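Polymerase cofactor VP35 (Reston ebolavirus, PDB 3L2A) probably binds double-stranded RNA through its interferon inhibitory domain, countering the host interferon response, and serves as a cofactor of the viral polymerase. Local coordinates at residues L31-I35 / L66-T70. Numbering follows the deposited sequence.
Sequences LVQVI and LIQIT
In the core of the helical part of the interferon inhibitory domain, helices 27-41 and 62-72 pack side by side, running in the same general direction with an angle of 34° between the axes of residues 31-35 and 66-70. The axes of these segments come no closer than 11.0 Å, and branched aliphatic side chains fill the interval. Leu-66 meets three residues of the other helix. Leu-66 CB lies 3.9 Å from Leu-31 CD2, the two side chains passing in opposite directions. Leu-66 CD1 touches Val-32 CG2 at 3.7 Å, while Leu-66 CD2 meets Ile-35 CD1 at 3.8 Å and also lies close to Val-32 CG2. The extended chain of Ile-35 (chi2 173°) brings Ile-35 CD1 to 4.2 Å from both Ile-69 CG2 and Thr-70 CG2. The other branch of Leu-31, Leu-31 CD1, also approaches Thr-70 CG2, at 4.1 Å. Thr-70 divides its polar and apolar ends: Thr-70 OG1 donates to a lone pair of Ile-67 O, in the carbonyl plane at 2.7 Å, and CG2 faces the neighbouring helix. Met-17 of helix 10-19 touches both Val-32 and Leu-66, whereas Ile-48 of helix 45-57 meets Ile-35 and Ile-69. The hydroxyl of the buried Thr-70 thus spends its proton within its own helix, and the two segments meet through apolar packing of methyl and methylene groups.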
# COMPACT_ATOMS: atom_id res chain seq x y z
N LEU A 31 -0.96 2.05 -2.05
CA LEU A 31 -0.90 1.07 -0.95
C LEU A 31 -1.52 -0.27 -1.32
O LEU A 31 -0.95 -1.30 -0.96
CB LEU A 31 -1.51 1.64 0.33
CG LEU A 31 -1.37 0.75 1.57
CD1 LEU A 31 0.06 0.29 1.90
CD2 LEU A 31 -2.01 1.45 2.74
N VAL A 32 -2.64 -0.27 -2.04
CA VAL A 32 -3.26 -1.53 -2.50
C VAL A 32 -2.25 -2.29 -3.36
O VAL A 32 -2.07 -3.48 -3.20
CB VAL A 32 -4.51 -1.23 -3.31
CG1 VAL A 32 -4.98 -2.47 -4.16
CG2 VAL A 32 -5.65 -0.74 -2.36
N GLN A 33 -1.58 -1.59 -4.28
CA GLN A 33 -0.59 -2.26 -5.14
C GLN A 33 0.57 -2.87 -4.33
O GLN A 33 1.00 -4.00 -4.61
CB GLN A 33 -0.05 -1.29 -6.18
CG GLN A 33 -1.14 -0.75 -7.05
CD GLN A 33 -0.66 0.40 -7.90
OE1 GLN A 33 0.39 0.31 -8.54
NE2 GLN A 33 -1.42 1.48 -7.92
N VAL A 34 1.04 -2.12 -3.35
CA VAL A 34 2.15 -2.54 -2.49
C VAL A 34 1.73 -3.77 -1.70
O VAL A 34 2.47 -4.76 -1.64
CB VAL A 34 2.58 -1.39 -1.55
CG1 VAL A 34 3.50 -1.90 -0.41
CG2 VAL A 34 3.28 -0.22 -2.35
N ILE A 35 0.54 -3.72 -1.13
CA ILE A 35 0.01 -4.85 -0.31
C ILE A 35 -0.21 -6.06 -1.17
O ILE A 35 0.14 -7.19 -0.78
CB ILE A 35 -1.31 -4.40 0.37
CG1 ILE A 35 -0.97 -3.43 1.52
CG2 ILE A 35 -2.15 -5.60 0.85
CD1 ILE A 35 -2.25 -2.78 2.17
N LEU A 66 -7.07 -0.73 5.10
CA LEU A 66 -5.73 -0.91 4.55
C LEU A 66 -4.67 -0.57 5.57
O LEU A 66 -3.65 -1.26 5.68
CB LEU A 66 -5.57 -0.06 3.31
CG LEU A 66 -6.42 -0.48 2.10
CD1 LEU A 66 -6.37 0.61 1.05
CD2 LEU A 66 -5.91 -1.82 1.50
N ILE A 67 -4.87 0.52 6.31
CA ILE A 67 -3.93 0.81 7.40
C ILE A 67 -3.86 -0.35 8.40
O ILE A 67 -2.79 -0.78 8.80
CB ILE A 67 -4.32 2.12 8.13
CG1 ILE A 67 -4.13 3.32 7.19
CG2 ILE A 67 -3.51 2.30 9.44
CD1 ILE A 67 -4.63 4.65 7.77
N GLN A 68 -5.02 -0.89 8.75
CA GLN A 68 -5.06 -1.97 9.72
C GLN A 68 -4.33 -3.21 9.21
O GLN A 68 -3.65 -3.89 9.99
CB GLN A 68 -6.50 -2.25 10.14
CG GLN A 68 -7.16 -1.06 10.88
CD GLN A 68 -6.48 -0.64 12.17
OE1 GLN A 68 -5.46 0.06 12.16
NE2 GLN A 68 -7.09 -0.99 13.30
N ILE A 69 -4.46 -3.51 7.92
CA ILE A 69 -3.70 -4.61 7.31
C ILE A 69 -2.22 -4.45 7.59
O ILE A 69 -1.55 -5.40 8.03
CB ILE A 69 -3.97 -4.77 5.79
CG1 ILE A 69 -5.38 -5.32 5.55
CG2 ILE A 69 -2.87 -5.65 5.11
CD1 ILE A 69 -5.97 -5.05 4.12
N THR A 70 -1.71 -3.25 7.38
CA THR A 70 -0.25 -3.01 7.54
C THR A 70 0.21 -3.22 8.98
O THR A 70 1.35 -3.61 9.21
CB THR A 70 0.19 -1.64 7.04
OG1 THR A 70 -0.31 -0.59 7.88
CG2 THR A 70 -0.26 -1.42 5.57